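Local coordinates for putative lipoprotein (Bacteroides fragilis, PDB 3QNK) that probably binds glycans at the outer membrane as a SusD-like lipoprotein, helping a partner transporter take them up, at residues L5-D10 and C87-E92. Residues are numbered along the deposited sequence; the frame is centred on the assembly and turned at random.
Sequences LDEIAD and CNRFFE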
ATOM      1  N   LEU B   5      16.595  -3.711   0.458  1.00 73.39           N
ATOM      2  CA  LEU B   5      17.203  -4.714  -0.430  1.00 74.76           C
ATOM      3  C   LEU B   5      18.139  -5.698   0.279  1.00 79.55           C
ATOM      4  O   LEU B   5      18.106  -6.881  -0.055  1.00 82.00           O
ATOM      5  CB  LEU B   5      17.959  -4.029  -1.584  1.00 75.03           C
ATOM      6  CG  LEU B   5      18.296  -4.917  -2.781  1.00 81.15           C
ATOM      7  CD1 LEU B   5      17.114  -5.032  -3.725  1.00 81.62           C
ATOM      8  CD2 LEU B   5      19.511  -4.414  -3.502  1.00 81.72           C
ATOM      9  N   ASP B   6      18.942  -5.235   1.259  1.00 75.46           N
ATOM     10  CA  ASP B   6      19.909  -6.079   1.979  1.00 76.91           C
ATOM     11  C   ASP B   6      19.257  -7.264   2.748  1.00 84.51           C
ATOM     12  O   ASP B   6      19.951  -8.251   3.015  1.00 86.53           O
ATOM     13  CB  ASP B   6      20.815  -5.241   2.914  1.00 77.67           C
ATOM     14  CG  ASP B   6      20.172  -4.599   4.126  1.00 85.40           C
ATOM     15  OD1 ASP B   6      18.976  -4.241   4.046  1.00 85.00           O
ATOM     16  OD2 ASP B   6      20.888  -4.393   5.143  1.00 90.85           O
ATOM     17  N   GLU B   7      17.932  -7.206   3.033  1.00 81.99           N
ATOM     18  CA  GLU B   7      17.197  -8.260   3.749  1.00 83.62           C
ATOM     19  C   GLU B   7      17.036  -9.557   2.904  1.00 95.30           C
ATOM     20  O   GLU B   7      16.873 -10.645   3.474  1.00 97.06           O
ATOM     21  CB  GLU B   7      15.833  -7.744   4.227  1.00 82.77           C
ATOM     22  CG  GLU B   7      15.936  -6.567   5.191  1.00 85.28           C
ATOM     23  CD  GLU B   7      15.085  -6.645   6.444  1.00108.47           C
ATOM     24  OE1 GLU B   7      15.059  -7.716   7.092  1.00 97.26           O
ATOM     25  OE2 GLU B   7      14.497  -5.604   6.819  1.00114.75           O
ATOM     26  N   ILE B   8      17.139  -9.441   1.566  1.00 95.31           N
ATOM     27  CA  ILE B   8      17.040 -10.540   0.597  1.00 98.03           C
ATOM     28  C   ILE B   8      18.378 -11.317   0.506  1.00107.86           C
ATOM     29  O   ILE B   8      18.376 -12.524   0.225  1.00109.07           O
ATOM     30  CB  ILE B   8      16.618  -9.934  -0.785  1.00100.40           C
ATOM     31  CG1 ILE B   8      15.238  -9.223  -0.731  1.00 98.92           C
ATOM     32  CG2 ILE B   8      16.679 -10.925  -1.939  1.00103.00           C
ATOM     33  CD1 ILE B   8      14.039 -10.045  -0.177  1.00103.85           C
ATOM     34  N   ALA B   9      19.508 -10.621   0.757  1.00107.08           N
ATOM     35  CA  ALA B   9      20.865 -11.163   0.634  1.00109.63           C
ATOM     36  C   ALA B   9      21.507 -11.650   1.943  1.00116.86           C
ATOM     37  O   ALA B   9      20.999 -11.407   3.047  1.00115.23           O
ATOM     38  CB  ALA B   9      21.773 -10.123  -0.004  1.00109.92           C
ATOM     39  N   ASP B  10      22.666 -12.344   1.755  1.00117.61           N
ATOM     40  CA  ASP B  10      23.581 -12.941   2.732  1.00119.28           C
ATOM     41  C   ASP B  10      24.255 -11.869   3.624  1.00123.49           C
ATOM     42  O   ASP B  10      24.334 -10.693   3.249  1.00121.93           O
ATOM     43  CB  ASP B  10      24.658 -13.757   1.985  1.00122.83           C
ATOM     44  N   CYS B  87      16.294   4.554   3.322  1.00 57.62           N
ATOM     45  CA  CYS B  87      17.404   5.530   3.308  1.00 60.00           C
ATOM     46  C   CYS B  87      18.218   5.421   4.577  1.00 65.19           C
ATOM     47  O   CYS B  87      19.450   5.334   4.505  1.00 67.32           O
ATOM     48  CB  CYS B  87      16.902   6.957   3.133  1.00 60.96           C
ATOM     49  SG  CYS B  87      16.063   7.271   1.561  1.00 65.15           S
ATOM     50  N   ASN B  88      17.525   5.444   5.748  1.00 59.28           N
ATOM     51  CA  ASN B  88      18.120   5.380   7.087  1.00 58.61           C
ATOM     52  C   ASN B  88      18.935   4.117   7.275  1.00 63.75           C
ATOM     53  O   ASN B  88      19.958   4.157   7.961  1.00 66.13           O
ATOM     54  CB  ASN B  88      17.046   5.489   8.160  1.00 54.07           C
ATOM     55  CG  ASN B  88      16.359   6.826   8.208  1.00 68.34           C
ATOM     56  OD1 ASN B  88      16.908   7.857   7.800  1.00 57.31           O
ATOM     57  ND2 ASN B  88      15.139   6.837   8.734  1.00 65.70           N
ATOM     58  N   ARG B  89      18.506   3.010   6.644  1.00 58.97           N
ATOM     59  CA  ARG B  89      19.255   1.764   6.698  1.00 60.42           C
ATOM     60  C   ARG B  89      20.564   1.922   5.977  1.00 66.76           C
ATOM     61  O   ARG B  89      21.591   1.497   6.490  1.00 68.78           O
ATOM     62  CB  ARG B  89      18.458   0.617   6.088  1.00 60.43           C
ATOM     63  CG  ARG B  89      19.279  -0.660   5.936  1.00 66.63           C
ATOM     64  CD  ARG B  89      19.348  -1.478   7.203  1.00 65.14           C
ATOM     65  NE  ARG B  89      18.673  -2.752   6.999  1.00 82.73           N
ATOM     66  CZ  ARG B  89      17.664  -3.201   7.736  1.00101.58           C
ATOM     67  NH1 ARG B  89      17.192  -2.473   8.746  1.00 80.87           N
ATOM     68  NH2 ARG B  89      17.107  -4.372   7.463  1.00 95.25           N
ATOM     69  N   PHE B  90      20.534   2.535   4.778  1.00 63.72           N
ATOM     70  CA  PHE B  90      21.741   2.791   4.001  1.00 63.44           C
ATOM     71  C   PHE B  90      22.744   3.516   4.894  1.00 69.36           C
ATOM     72  O   PHE B  90      23.863   3.015   5.107  1.00 70.27           O
ATOM     73  CB  PHE B  90      21.423   3.617   2.737  1.00 62.95           C
ATOM     74  CG  PHE B  90      22.647   3.937   1.894  1.00 63.99           C
ATOM     75  CD1 PHE B  90      23.425   5.061   2.162  1.00 65.35           C
ATOM     76  CD2 PHE B  90      23.024   3.110   0.842  1.00 64.54           C
ATOM     77  CE1 PHE B  90      24.565   5.330   1.408  1.00 66.12           C
ATOM     78  CE2 PHE B  90      24.151   3.397   0.078  1.00 67.23           C
ATOM     79  CZ  PHE B  90      24.896   4.517   0.351  1.00 65.14           C
ATOM     80  N   PHE B  91      22.291   4.657   5.488  1.00 63.67           N
ATOM     81  CA  PHE B  91      23.109   5.495   6.361  1.00 63.30           C
ATOM     82  C   PHE B  91      23.691   4.714   7.565  1.00 70.59           C
ATOM     83  O   PHE B  91      24.842   4.952   7.934  1.00 72.68           O
ATOM     84  CB  PHE B  91      22.317   6.711   6.835  1.00 62.09           C
ATOM     85  CG  PHE B  91      21.995   7.702   5.744  1.00 60.56           C
ATOM     86  CD1 PHE B  91      23.003   8.231   4.943  1.00 62.53           C
ATOM     87  CD2 PHE B  91      20.690   8.152   5.555  1.00 58.67           C
ATOM     88  CE1 PHE B  91      22.699   9.157   3.940  1.00 62.40           C
ATOM     89  CE2 PHE B  91      20.392   9.085   4.566  1.00 59.07           C
ATOM     90  CZ  PHE B  91      21.394   9.583   3.766  1.00 58.57           C
ATOM     91  N   GLU B  92      22.939   3.752   8.110  1.00 67.05           N
ATOM     92  CA  GLU B  92      23.390   2.903   9.211  1.00 69.09           C
ATOM     93  C   GLU B  92      24.475   1.917   8.793  1.00 75.72           C
ATOM     94  O   GLU B  92      25.413   1.686   9.557  1.00 78.13           O
ATOM     95  CB  GLU B  92      22.218   2.090   9.808  1.00 70.34           C
ATOM     96  CG  GLU B  92      21.256   2.882  10.683  1.00 85.60           C
ATOM     97  CD  GLU B  92      20.077   2.127  11.277  1.00109.19           C
ATOM     98  OE1 GLU B  92      19.804   0.980  10.849  1.00106.50           O
ATOM     99  OE2 GLU B  92      19.417   2.700  12.175  1.00 94.82           O
TER
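R89 reaches out from its helix to two consecutive acids, D6 and E7, of the 3-10 segment near the chain's start, and the three make a small salt-bridge network. Arginine suits the place because the two backbones are far apart, 9.2 Å between CA of D6 and CA of R89, a gap its long side chain can span, and because its guanidinium can offer different N-H groups to different carboxylates. The N-H of R89 NE is divided between OD1 and OD2 of D6, each 3.3 Å from NE, and both hydrogen bonds are weak; the two flat groups are turned 64° apart rather than paired side by side. The short aspartate already points at the helix, and its OD2 accepts a hydrogen bond from NE1 of W14, the stronger polar partner.

E7 supplies the second ion pair, its OE2 3.0 Å from NH2 of R89 at an oblique approach. E7 does not start out aimed at the helix; the bend at chi2 (-133°) helps carry its carboxylate to NH2. R85 is a long, weak ion-pair partner of the same OE2.

The contact ties the N-terminal loop to helix 76-93 at the surface, beside Y23 of helix 17-29, while F90 reaches V24 of that helix and V111 of helix 101-126.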